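Local coordinates for protein arginyl-trna synthetase (Thermus thermophilus, PDB 1IQ0) that probably attaches L-arginine to its cognate tRNA at the expense of ATP, as a monomeric class I aminoacyl-tRNA synthetase, at residues T387-G392 against K452-F457; N115-V120 against A402-E407; H122-A127 against L383-V388. One frame throughout, in Å; residues are numbered along the deposited sequence.

Contact 1. Residues T387-G392 against K452-F457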
ATOM      1  N   THR A 387       7.864   7.521  11.031  1.00 26.97           N
ATOM      2  CA  THR A 387       8.870   8.367  10.399  1.00 30.96           C
ATOM      3  C   THR A 387       9.920   7.571   9.630  1.00 32.56           C
ATOM      4  O   THR A 387      10.177   6.403   9.923  1.00 32.76           O
ATOM      5  CB  THR A 387       9.616   9.201  11.464  1.00 63.29           C
ATOM      6  OG1 THR A 387       8.668   9.806  12.349  1.00 69.05           O
ATOM      7  CG2 THR A 387      10.451  10.288  10.809  1.00 68.76           C
ATOM      8  N   VAL A 388      10.526   8.232   8.650  1.00 34.76           N
ATOM      9  CA  VAL A 388      11.575   7.640   7.846  1.00 30.09           C
ATOM     10  C   VAL A 388      12.828   8.496   7.996  1.00 29.65           C
ATOM     11  O   VAL A 388      12.800   9.702   7.745  1.00 27.99           O
ATOM     12  CB  VAL A 388      11.203   7.589   6.348  1.00 21.25           C
ATOM     13  CG1 VAL A 388      12.405   7.096   5.539  1.00 21.65           C
ATOM     14  CG2 VAL A 388      10.020   6.664   6.137  1.00 17.70           C
ATOM     15  N   LEU A 389      13.918   7.867   8.421  1.00 33.16           N
ATOM     16  CA  LEU A 389      15.189   8.562   8.591  1.00 32.10           C
ATOM     17  C   LEU A 389      16.044   8.326   7.349  1.00 31.81           C
ATOM     18  O   LEU A 389      15.867   7.328   6.647  1.00 29.59           O
ATOM     19  CB  LEU A 389      15.931   8.024   9.822  1.00 33.28           C
ATOM     20  CG  LEU A 389      15.194   8.046  11.162  1.00 33.86           C
ATOM     21  CD1 LEU A 389      16.047   7.392  12.239  1.00 32.29           C
ATOM     22  CD2 LEU A 389      14.879   9.481  11.535  1.00 34.45           C
ATOM     23  N   LEU A 390      16.957   9.250   7.075  1.00 30.24           N
ATOM     24  CA  LEU A 390      17.865   9.115   5.938  1.00 32.25           C
ATOM     25  C   LEU A 390      19.277   9.041   6.522  1.00 36.33           C
ATOM     26  O   LEU A 390      19.792  10.026   7.056  1.00 36.51           O
ATOM     27  CB  LEU A 390      17.750  10.311   4.989  1.00 28.60           C
ATOM     28  CG  LEU A 390      18.692  10.250   3.774  1.00 28.05           C
ATOM     29  CD1 LEU A 390      18.394   9.001   2.947  1.00 30.31           C
ATOM     30  CD2 LEU A 390      18.519  11.497   2.920  1.00 24.39           C
ATOM     31  N   GLU A 391      19.888   7.863   6.433  1.00 41.11           N
ATOM     32  CA  GLU A 391      21.223   7.646   6.974  1.00 40.49           C
ATOM     33  C   GLU A 391      21.232   7.949   8.472  1.00 42.46           C
ATOM     34  O   GLU A 391      22.142   8.604   8.976  1.00 42.79           O
ATOM     35  CB  GLU A 391      22.244   8.532   6.254  1.00 36.37           C
ATOM     36  CG  GLU A 391      22.559   8.117   4.810  1.00 37.55           C
ATOM     37  CD  GLU A 391      23.244   6.754   4.707  1.00 38.78           C
ATOM     38  OE1 GLU A 391      23.962   6.370   5.656  1.00 41.61           O
ATOM     39  OE2 GLU A 391      23.078   6.073   3.672  1.00 35.81           O
ATOM     40  N   GLY A 392      20.204   7.467   9.172  1.00 36.80           N
ATOM     41  CA  GLY A 392      20.086   7.678  10.607  1.00 40.18           C
ATOM     42  C   GLY A 392      19.776   9.109  11.011  1.00 43.51           C
ATOM     43  O   GLY A 392      19.838   9.456  12.190  1.00 42.53           O
ATOM     44  N   LYS A 452       3.827   0.738  11.587  1.00 33.20           N
ATOM     45  CA  LYS A 452       3.978   1.218  12.960  1.00 39.18           C
ATOM     46  C   LYS A 452       5.439   1.359  13.385  1.00 38.59           C
ATOM     47  O   LYS A 452       5.745   2.022  14.378  1.00 40.01           O
ATOM     48  CB  LYS A 452       3.252   0.263  13.913  1.00 72.94           C
ATOM     49  CG  LYS A 452       1.741   0.230  13.704  1.00 83.87           C
ATOM     50  CD  LYS A 452       1.184  -1.193  13.633  1.00 88.09           C
ATOM     51  CE  LYS A 452       1.487  -1.870  12.296  1.00 87.58           C
ATOM     52  NZ  LYS A 452       2.937  -2.104  12.080  1.00 90.69           N
ATOM     53  N   LYS A 453       6.337   0.730  12.635  1.00 34.65           N
ATOM     54  CA  LYS A 453       7.760   0.798  12.943  1.00 33.01           C
ATOM     55  C   LYS A 453       8.453   1.858  12.103  1.00 31.08           C
ATOM     56  O   LYS A 453       8.093   2.092  10.952  1.00 28.09           O
ATOM     57  CB  LYS A 453       8.431  -0.560  12.711  1.00 33.12           C
ATOM     58  CG  LYS A 453       8.160  -1.591  13.799  1.00 39.49           C
ATOM     59  CD  LYS A 453       8.807  -2.933  13.456  1.00 38.89           C
ATOM     60  CE  LYS A 453       8.979  -3.817  14.686  1.00 41.21           C
ATOM     61  NZ  LYS A 453       7.711  -4.077  15.416  1.00 43.64           N
ATOM     62  N   GLN A 454       9.449   2.495  12.704  1.00 32.64           N
ATOM     63  CA  GLN A 454      10.236   3.540  12.060  1.00 33.72           C
ATOM     64  C   GLN A 454      11.223   2.914  11.058  1.00 33.90           C
ATOM     65  O   GLN A 454      11.686   1.790  11.255  1.00 35.35           O
ATOM     66  CB  GLN A 454      10.999   4.301  13.143  1.00 42.33           C
ATOM     67  CG  GLN A 454      11.375   5.726  12.814  1.00 47.61           C
ATOM     68  CD  GLN A 454      11.963   6.444  14.017  1.00 48.60           C
ATOM     69  OE1 GLN A 454      13.048   6.104  14.493  1.00 51.00           O
ATOM     70  NE2 GLN A 454      11.240   7.438  14.522  1.00 49.42           N
ATOM     71  N   ILE A 455      11.535   3.637   9.986  1.00 26.75           N
ATOM     72  CA  ILE A 455      12.476   3.145   8.979  1.00 28.75           C
ATOM     73  C   ILE A 455      13.707   4.049   8.883  1.00 28.62           C
ATOM     74  O   ILE A 455      13.602   5.266   9.000  1.00 30.58           O
ATOM     75  CB  ILE A 455      11.843   3.111   7.565  1.00 35.27           C
ATOM     76  CG1 ILE A 455      10.671   2.136   7.520  1.00 34.57           C
ATOM     77  CG2 ILE A 455      12.884   2.704   6.537  1.00 37.13           C
ATOM     78  CD1 ILE A 455       9.925   2.173   6.202  1.00 32.37           C
ATOM     79  N   ASP A 456      14.872   3.450   8.674  1.00 30.22           N
ATOM     80  CA  ASP A 456      16.105   4.218   8.499  1.00 28.86           C
ATOM     81  C   ASP A 456      16.622   3.823   7.119  1.00 28.50           C
ATOM     82  O   ASP A 456      17.184   2.743   6.953  1.00 29.12           O
ATOM     83  CB  ASP A 456      17.153   3.854   9.559  1.00 30.05           C
ATOM     84  CG  ASP A 456      18.393   4.747   9.490  1.00 31.78           C
ATOM     85  OD1 ASP A 456      18.575   5.441   8.473  1.00 29.37           O
ATOM     86  OD2 ASP A 456      19.192   4.753  10.454  1.00 36.50           O
ATOM     87  N   PHE A 457      16.419   4.687   6.128  1.00 28.34           N
ATOM     88  CA  PHE A 457      16.869   4.392   4.773  1.00 30.00           C
ATOM     89  C   PHE A 457      18.345   4.710   4.563  1.00 30.62           C
ATOM     90  O   PHE A 457      18.745   5.877   4.587  1.00 28.31           O
ATOM     91  CB  PHE A 457      16.047   5.174   3.746  1.00 23.03           C
ATOM     92  CG  PHE A 457      16.384   4.829   2.318  1.00 21.92           C
ATOM     93  CD1 PHE A 457      15.830   3.702   1.710  1.00 21.63           C
ATOM     94  CD2 PHE A 457      17.296   5.596   1.599  1.00 21.30           C
ATOM     95  CE1 PHE A 457      16.180   3.340   0.404  1.00 23.40           C
ATOM     96  CE2 PHE A 457      17.656   5.245   0.294  1.00 20.87           C
ATOM     97  CZ  PHE A 457      17.094   4.107  -0.305  1.00 18.86           C
TER
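The side chain of Asp-456 has CG anti to its backbone N (chi1 -174°), which puts CG on the side of the loop after Leu-390. There OD1 accepts the N-H of Gly-392 at 2.7 Å on its syn side, 21° out of the carboxylate plane, while OD2 pairs with Arg-458. An alanine here would probably leave the Gly-392 amide without this acceptor and Arg-458 without its salt bridge to this carboxylate, so the turn could shift. On the other face of the sheet Leu-390 and Phe-457 lie side by side, Leu-390 CD1 meeting the ring edge in plane at CD2, 3.8 Å away. Gln-454 and Thr-387 point the same way, with Gln-454 CG 3.2 Å from Thr-387 O. That same oxygen takes the N-H of Ile-455 in a nearly straight bond, and Leu-389 N then reaches Ile-455 O at 2.7 Å, the alternation expected of parallel strands. Phe-457 N to Leu-389 O and Glu-391 N to Phe-457 O continue it. Glu-391 turns its OE2 to Tyr-459 N. Strand 455-457 is an outermost strand of the mixed sheet, parallel to its neighbour 380-390; helix 430-448 packs on Val-388, Ile-455 and Phe-457, and helix 120-138 reaches Val-388 and Ile-455 through Arg-124.

Contact 2. Residues N115-V120 against A402-E407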
ATOM      1  N   ASN A 115       3.405  23.246  -2.266  1.00 16.83           N
ATOM      2  CA  ASN A 115       4.169  24.473  -2.082  1.00 21.88           C
ATOM      3  C   ASN A 115       5.691  24.335  -2.191  1.00 23.86           C
ATOM      4  O   ASN A 115       6.407  25.326  -2.085  1.00 22.89           O
ATOM      5  CB  ASN A 115       3.806  25.072  -0.721  1.00 15.53           C
ATOM      6  CG  ASN A 115       4.327  24.238   0.430  1.00 19.77           C
ATOM      7  OD1 ASN A 115       4.309  23.004   0.374  1.00 21.81           O
ATOM      8  ND2 ASN A 115       4.794  24.905   1.486  1.00 19.14           N
ATOM      9  N   LYS A 116       6.179  23.114  -2.400  1.00 24.45           N
ATOM     10  CA  LYS A 116       7.619  22.853  -2.527  1.00 23.99           C
ATOM     11  C   LYS A 116       7.859  21.376  -2.857  1.00 25.16           C
ATOM     12  O   LYS A 116       6.920  20.582  -2.864  1.00 26.10           O
ATOM     13  CB  LYS A 116       8.354  23.236  -1.233  1.00 23.58           C
ATOM     14  CG  LYS A 116       7.969  22.428   0.008  1.00 27.09           C
ATOM     15  CD  LYS A 116       8.550  23.089   1.256  1.00 31.30           C
ATOM     16  CE  LYS A 116       8.807  22.098   2.387  1.00 33.00           C
ATOM     17  NZ  LYS A 116       7.590  21.407   2.857  1.00 35.60           N
ATOM     18  N   GLU A 117       9.113  21.009  -3.128  1.00 27.29           N
ATOM     19  CA  GLU A 117       9.450  19.628  -3.489  1.00 25.01           C
ATOM     20  C   GLU A 117       9.149  18.630  -2.378  1.00 21.89           C
ATOM     21  O   GLU A 117       9.203  18.966  -1.202  1.00 25.40           O
ATOM     22  CB  GLU A 117      10.933  19.515  -3.888  1.00 21.71           C
ATOM     23  CG  GLU A 117      11.916  19.602  -2.723  1.00 24.63           C
ATOM     24  CD  GLU A 117      12.129  21.024  -2.212  1.00 31.72           C
ATOM     25  OE1 GLU A 117      12.771  21.178  -1.150  1.00 36.27           O
ATOM     26  OE2 GLU A 117      11.665  21.984  -2.867  1.00 35.19           O
ATOM     27  N   LEU A 118       8.840  17.396  -2.754  1.00 18.77           N
ATOM     28  CA  LEU A 118       8.543  16.350  -1.775  1.00 20.80           C
ATOM     29  C   LEU A 118       9.798  15.979  -0.987  1.00 22.20           C
ATOM     30  O   LEU A 118      10.910  16.070  -1.503  1.00 22.44           O
ATOM     31  CB  LEU A 118       8.014  15.092  -2.466  1.00 20.56           C
ATOM     32  CG  LEU A 118       6.994  15.178  -3.605  1.00 24.84           C
ATOM     33  CD1 LEU A 118       6.264  13.844  -3.661  1.00 24.79           C
ATOM     34  CD2 LEU A 118       5.994  16.304  -3.404  1.00 24.78           C
ATOM     35  N   HIS A 119       9.611  15.569   0.263  1.00 21.34           N
ATOM     36  CA  HIS A 119      10.720  15.174   1.119  1.00 27.95           C
ATOM     37  C   HIS A 119      10.569  13.705   1.536  1.00 28.33           C
ATOM     38  O   HIS A 119       9.520  13.102   1.319  1.00 26.44           O
ATOM     39  CB  HIS A 119      10.801  16.098   2.344  1.00 29.58           C
ATOM     40  CG  HIS A 119       9.618  16.013   3.258  1.00 40.82           C
ATOM     41  ND1 HIS A 119       9.029  17.131   3.812  1.00 46.33           N
ATOM     42  CD2 HIS A 119       8.930  14.950   3.738  1.00 44.93           C
ATOM     43  CE1 HIS A 119       8.028  16.759   4.592  1.00 49.14           C
ATOM     44  NE2 HIS A 119       7.947  15.440   4.564  1.00 45.47           N
ATOM     45  N   VAL A 120      11.611  13.140   2.138  1.00 26.57           N
ATOM     46  CA  VAL A 120      11.605  11.731   2.534  1.00 27.54           C
ATOM     47  C   VAL A 120      10.369  11.262   3.288  1.00 27.49           C
ATOM     48  O   VAL A 120       9.947  10.118   3.129  1.00 26.73           O
ATOM     49  CB  VAL A 120      12.852  11.373   3.375  1.00 36.68           C
ATOM     50  CG1 VAL A 120      14.111  11.670   2.579  1.00 39.16           C
ATOM     51  CG2 VAL A 120      12.844  12.148   4.677  1.00 38.38           C
ATOM     52  N   ALA A 402      17.100  19.171   5.488  1.00109.41           N
ATOM     53  CA  ALA A 402      16.325  18.067   4.934  1.00112.71           C
ATOM     54  C   ALA A 402      16.795  17.722   3.526  1.00110.91           C
ATOM     55  O   ALA A 402      17.517  18.495   2.893  1.00113.14           O
ATOM     56  CB  ALA A 402      14.843  18.425   4.915  1.00 48.24           C
ATOM     57  N   VAL A 403      16.383  16.555   3.043  1.00 52.01           N
ATOM     58  CA  VAL A 403      16.753  16.104   1.708  1.00 45.22           C
ATOM     59  C   VAL A 403      15.489  15.754   0.929  1.00 41.07           C
ATOM     60  O   VAL A 403      14.617  15.042   1.427  1.00 40.21           O
ATOM     61  CB  VAL A 403      17.679  14.871   1.775  1.00 43.93           C
ATOM     62  CG1 VAL A 403      18.096  14.445   0.369  1.00 40.94           C
ATOM     63  CG2 VAL A 403      18.905  15.196   2.615  1.00 40.30           C
ATOM     64  N   SER A 404      15.394  16.277  -0.291  1.00 32.05           N
ATOM     65  CA  SER A 404      14.242  16.040  -1.147  1.00 28.09           C
ATOM     66  C   SER A 404      14.238  14.629  -1.709  1.00 27.28           C
ATOM     67  O   SER A 404      15.283  13.978  -1.805  1.00 27.28           O
ATOM     68  CB  SER A 404      14.242  17.016  -2.316  1.00 26.06           C
ATOM     69  OG  SER A 404      15.297  16.702  -3.206  1.00 25.16           O
ATOM     70  N   VAL A 405      13.055  14.170  -2.091  1.00 24.73           N
ATOM     71  CA  VAL A 405      12.900  12.845  -2.660  1.00 24.03           C
ATOM     72  C   VAL A 405      13.657  12.777  -3.976  1.00 23.65           C
ATOM     73  O   VAL A 405      14.247  11.752  -4.307  1.00 23.36           O
ATOM     74  CB  VAL A 405      11.411  12.525  -2.908  1.00 23.92           C
ATOM     75  CG1 VAL A 405      11.274  11.232  -3.722  1.00 21.46           C
ATOM     76  CG2 VAL A 405      10.689  12.386  -1.575  1.00 23.07           C
ATOM     77  N   ASP A 406      13.645  13.872  -4.728  1.00 24.33           N
ATOM     78  CA  ASP A 406      14.344  13.899  -6.002  1.00 24.02           C
ATOM     79  C   ASP A 406      15.842  13.656  -5.825  1.00 26.91           C
ATOM     80  O   ASP A 406      16.480  13.049  -6.687  1.00 28.98           O
ATOM     81  CB  ASP A 406      14.112  15.226  -6.717  1.00 23.56           C
ATOM     82  CG  ASP A 406      12.691  15.370  -7.221  1.00 27.13           C
ATOM     83  OD1 ASP A 406      12.052  14.335  -7.515  1.00 26.85           O
ATOM     84  OD2 ASP A 406      12.224  16.520  -7.336  1.00 30.85           O
ATOM     85  N   GLU A 407      16.397  14.122  -4.709  1.00 26.07           N
ATOM     86  CA  GLU A 407      17.815  13.922  -4.446  1.00 28.92           C
ATOM     87  C   GLU A 407      18.069  12.477  -4.042  1.00 31.29           C
ATOM     88  O   GLU A 407      19.053  11.884  -4.470  1.00 30.00           O
ATOM     89  CB  GLU A 407      18.303  14.863  -3.346  1.00 40.60           C
ATOM     90  CG  GLU A 407      18.281  16.325  -3.751  1.00 50.70           C
ATOM     91  CD  GLU A 407      18.678  17.247  -2.616  1.00 56.91           C
ATOM     92  OE1 GLU A 407      19.842  17.169  -2.162  1.00 57.53           O
ATOM     93  OE2 GLU A 407      17.820  18.044  -2.175  1.00 61.68           O
TER
HETATM   94  O   HOH W   1       9.417  16.828  -5.842  1.00 24.72           O
HETATM   95  O   HOH W   2      11.622  16.072  -4.207  1.00 34.61           O
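Glu-117 and Ser-404 meet carbon to carbon, CG of the glutamate lying 3.5 Å from CB of the serine. Glu-117 has its CG wedged between its own backbone N and carbonyl carbon (chi1 73°), and its chain bends again at chi2. Ser-404 takes the same kind of first torsion (chi1 70°), and its OG accepts the N-H of Glu-407 at 3.2 Å, making Ser-404 the N-cap of helix 405-423. Just inside the cap, Val-405 holds CG2 anti to its carbonyl carbon, and this methyl presses on the 115-120 backbone, 3.2 Å from His-119 O and 3.9 Å from Leu-118 CB. Val-120 CG1 packs 3.6 Å from Val-403 O. One direct hydrogen bond joins the segments: Val-405 N to Leu-118 O at 2.9 Å, straight at the hydrogen, though the donor sits above the carbonyl plane. Two waters extend it. Water 2 donates to Leu-118 O and accepts from Asp-406 N, while water 1 links Leu-118 N to Asp-406 OD2, whose carboxylate also pairs with Lys-175. The carbonyl of Leu-118, in the predicted HIGH region, therefore faces the amide-rich start of a helix, which would probably polarise it; the HIGH backbone meets the N-terminus of helix 405-423 through one direct bond and two water bridges.

Contact 3. Residues H122-A127 against L383-V388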
ATOM      1  N   HIS A 122       7.441  11.951   2.746  1.00 31.79           N
ATOM      2  CA  HIS A 122       6.408  11.688   1.752  1.00 31.32           C
ATOM      3  C   HIS A 122       6.650  10.390   0.985  1.00 31.36           C
ATOM      4  O   HIS A 122       5.741   9.874   0.333  1.00 33.96           O
ATOM      5  CB  HIS A 122       6.341  12.859   0.764  1.00 26.63           C
ATOM      6  CG  HIS A 122       6.002  14.165   1.407  1.00 28.61           C
ATOM      7  ND1 HIS A 122       6.606  15.354   1.050  1.00 26.24           N
ATOM      8  CD2 HIS A 122       5.106  14.472   2.375  1.00 28.22           C
ATOM      9  CE1 HIS A 122       6.093  16.336   1.769  1.00 30.23           C
ATOM     10  NE2 HIS A 122       5.181  15.828   2.579  1.00 31.13           N
ATOM     11  N   LEU A 123       7.877   9.877   1.060  1.00 26.84           N
ATOM     12  CA  LEU A 123       8.255   8.649   0.365  1.00 28.67           C
ATOM     13  C   LEU A 123       7.442   7.444   0.801  1.00 28.81           C
ATOM     14  O   LEU A 123       6.848   6.758  -0.027  1.00 37.41           O
ATOM     15  CB  LEU A 123       9.732   8.337   0.599  1.00 38.31           C
ATOM     16  CG  LEU A 123      10.667   8.358  -0.605  1.00 37.58           C
ATOM     17  CD1 LEU A 123      12.049   7.956  -0.135  1.00 37.53           C
ATOM     18  CD2 LEU A 123      10.166   7.414  -1.682  1.00 39.14           C
ATOM     19  N   ARG A 124       7.436   7.175   2.099  1.00 19.51           N
ATOM     20  CA  ARG A 124       6.701   6.037   2.622  1.00 20.52           C
ATOM     21  C   ARG A 124       5.206   6.123   2.296  1.00 16.48           C
ATOM     22  O   ARG A 124       4.585   5.117   1.939  1.00 18.25           O
ATOM     23  CB  ARG A 124       6.894   5.911   4.137  1.00 30.32           C
ATOM     24  CG  ARG A 124       5.939   4.904   4.750  1.00 33.28           C
ATOM     25  CD  ARG A 124       6.609   3.758   5.473  1.00 27.94           C
ATOM     26  NE  ARG A 124       7.078   4.125   6.798  1.00 30.48           N
ATOM     27  CZ  ARG A 124       7.304   3.258   7.783  1.00 26.88           C
ATOM     28  NH1 ARG A 124       7.096   1.964   7.604  1.00 28.76           N
ATOM     29  NH2 ARG A 124       7.770   3.685   8.946  1.00 25.65           N
ATOM     30  N   ASN A 125       4.643   7.324   2.419  1.00 22.32           N
ATOM     31  CA  ASN A 125       3.226   7.553   2.146  1.00 20.26           C
ATOM     32  C   ASN A 125       2.892   7.049   0.751  1.00 19.60           C
ATOM     33  O   ASN A 125       1.994   6.232   0.574  1.00 18.80           O
ATOM     34  CB  ASN A 125       2.908   9.055   2.246  1.00 20.74           C
ATOM     35  CG  ASN A 125       1.430   9.368   2.030  1.00 22.02           C
ATOM     36  OD1 ASN A 125       0.796  10.027   2.862  1.00 27.63           O
ATOM     37  ND2 ASN A 125       0.878   8.902   0.913  1.00 14.40           N
ATOM     38  N   ILE A 126       3.628   7.551  -0.232  1.00 19.38           N
ATOM     39  CA  ILE A 126       3.423   7.185  -1.625  1.00 21.14           C
ATOM     40  C   ILE A 126       3.637   5.689  -1.867  1.00 22.41           C
ATOM     41  O   ILE A 126       2.802   5.028  -2.489  1.00 24.36           O
ATOM     42  CB  ILE A 126       4.377   7.996  -2.540  1.00 19.73           C
ATOM     43  CG1 ILE A 126       4.138   9.494  -2.322  1.00 18.76           C
ATOM     44  CG2 ILE A 126       4.155   7.620  -4.004  1.00 17.75           C
ATOM     45  CD1 ILE A 126       4.965  10.399  -3.208  1.00 19.68           C
ATOM     46  N   ALA A 127       4.750   5.160  -1.366  1.00 21.42           N
ATOM     47  CA  ALA A 127       5.073   3.747  -1.542  1.00 21.85           C
ATOM     48  C   ALA A 127       4.010   2.830  -0.940  1.00 20.53           C
ATOM     49  O   ALA A 127       3.561   1.888  -1.590  1.00 21.77           O
ATOM     50  CB  ALA A 127       6.446   3.437  -0.924  1.00 18.28           C
ATOM     51  N   LEU A 383      -4.356   4.139   7.342  1.00 25.60           N
ATOM     52  CA  LEU A 383      -3.126   3.384   7.258  1.00 25.21           C
ATOM     53  C   LEU A 383      -2.084   4.393   7.730  1.00 22.60           C
ATOM     54  O   LEU A 383      -1.597   5.217   6.951  1.00 22.64           O
ATOM     55  CB  LEU A 383      -2.866   2.934   5.813  1.00 32.70           C
ATOM     56  CG  LEU A 383      -1.719   1.944   5.579  1.00 34.78           C
ATOM     57  CD1 LEU A 383      -1.808   0.813   6.590  1.00 42.51           C
ATOM     58  CD2 LEU A 383      -1.780   1.398   4.154  1.00 33.18           C
ATOM     59  N   ALA A 384      -1.787   4.354   9.025  1.00 22.14           N
ATOM     60  CA  ALA A 384      -0.824   5.274   9.621  1.00 23.34           C
ATOM     61  C   ALA A 384       0.583   4.694   9.572  1.00 23.64           C
ATOM     62  O   ALA A 384       0.780   3.501   9.793  1.00 25.92           O
ATOM     63  CB  ALA A 384      -1.219   5.576  11.066  1.00 29.43           C
ATOM     64  N   TYR A 385       1.561   5.545   9.290  1.00 38.60           N
ATOM     65  CA  TYR A 385       2.937   5.083   9.201  1.00 37.76           C
ATOM     66  C   TYR A 385       3.899   5.930  10.022  1.00 37.46           C
ATOM     67  O   TYR A 385       3.652   7.109  10.273  1.00 39.45           O
ATOM     68  CB  TYR A 385       3.371   5.078   7.738  1.00 25.06           C
ATOM     69  CG  TYR A 385       3.253   6.431   7.089  1.00 21.00           C
ATOM     70  CD1 TYR A 385       4.283   7.368   7.189  1.00 23.85           C
ATOM     71  CD2 TYR A 385       2.095   6.789   6.384  1.00 24.45           C
ATOM     72  CE1 TYR A 385       4.165   8.626   6.600  1.00 27.38           C
ATOM     73  CE2 TYR A 385       1.970   8.042   5.794  1.00 23.20           C
ATOM     74  CZ  TYR A 385       3.007   8.953   5.904  1.00 27.54           C
ATOM     75  OH  TYR A 385       2.900  10.180   5.292  1.00 31.52           O
ATOM     76  N   GLU A 386       4.997   5.310  10.442  1.00 26.36           N
ATOM     77  CA  GLU A 386       6.016   5.994  11.226  1.00 27.33           C
ATOM     78  C   GLU A 386       6.992   6.781  10.357  1.00 28.04           C
ATOM     79  O   GLU A 386       6.966   6.707   9.127  1.00 28.36           O
ATOM     80  CB  GLU A 386       6.798   4.991  12.075  1.00 31.90           C
ATOM     81  CG  GLU A 386       6.323   4.875  13.510  1.00 38.58           C
ATOM     82  CD  GLU A 386       6.306   6.215  14.232  1.00 43.13           C
ATOM     83  OE1 GLU A 386       7.016   7.149  13.799  1.00 42.29           O
ATOM     84  OE2 GLU A 386       5.585   6.326  15.247  1.00 46.95           O
ATOM     85  N   THR A 387       7.864   7.521  11.031  1.00 26.97           N
ATOM     86  CA  THR A 387       8.870   8.367  10.399  1.00 30.96           C
ATOM     87  C   THR A 387       9.920   7.571   9.630  1.00 32.56           C
ATOM     88  O   THR A 387      10.177   6.403   9.923  1.00 32.76           O
ATOM     89  CB  THR A 387       9.616   9.201  11.464  1.00 63.29           C
ATOM     90  OG1 THR A 387       8.668   9.806  12.349  1.00 69.05           O
ATOM     91  CG2 THR A 387      10.451  10.288  10.809  1.00 68.76           C
ATOM     92  N   VAL A 388      10.526   8.232   8.650  1.00 34.76           N
ATOM     93  CA  VAL A 388      11.575   7.640   7.846  1.00 30.09           C
ATOM     94  C   VAL A 388      12.828   8.496   7.996  1.00 29.65           C
ATOM     95  O   VAL A 388      12.800   9.702   7.745  1.00 27.99           O
ATOM     96  CB  VAL A 388      11.203   7.589   6.348  1.00 21.25           C
ATOM     97  CG1 VAL A 388      12.405   7.096   5.539  1.00 21.65           C
ATOM     98  CG2 VAL A 388      10.020   6.664   6.137  1.00 17.70           C
TER
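Arg-124 and Tyr-385 slide past each other in opposite directions, and between them they bury more surface in this contact than any other pair. CG of Arg-124, anti to its backbone N (chi1 169°), touches the tyrosine ring at CD1, 3.8 Å away. The arginine chain then bends at chi2 and chi3, which carries NE to 3.9 Å from Tyr-385 CB; that carbon lies over one face of the guanidinium, whose plane is 46° from that of the ring. At its edge the guanidinium meets the carbonyl of Glu-386. Both NE and NH2 point to that oxygen, but the bonds are weak, NH2 to Glu-386 O measuring 3.1 Å. A firmer partner for NH2 is the carbonyl oxygen of Lys-453. In this way the buried arginine is gripped largely by main-chain oxygens, while the Glu-386 carboxylate turns elsewhere, to Arg-356 and to the backbone N of Thr-387, which it accepts at OE1 over 2.9 Å. On the helix side of the strand, Val-388 adds CG2, which packs 3.8 Å from Arg-124 CB. The next helical residue meets the far end of the tyrosine: Asn-125 N stands 4.2 Å above the ring plane, displaced toward the rim, and Asn-125 CB is 3.2 Å from the phenol oxygen OH. Helix 120-138 thereby packs against strand 380-390 of the catalytic domain's sheet. Tyr-385 and Leu-383 bond through their backbones to the adjoining strand 348-354, whose Val-352 touches both Asn-125 and the tyrosine, while helix 430-448 packs on the same helix at Leu-123 and Ala-127.

How the contacts relate
Along the chain the segments run 115-120, 122-127, 383-388, 387-392, 402-407 and 452-457, so loops, strands and helices far apart in sequence converge on one region of the class I catalytic domain. Contacts 1 and 3 share Thr-387 and Val-388 on strand 380-390, with centres about 10 Å apart; the Arg-124 side chain of contact 3 reaches the main chain of contact 1 at Lys-453, probably by a hydrogen bond. Contact 2 is centred about 15 Å from contact 1 and 14 Å from contact 3. It meets contact 1 where Leu-390 packs on Val-403, and contact 3 where Leu-118 packs on Ile-126. Together they hold the predicted HIGH region and helix 120-138 against strand 380-390 and the chain that follows it.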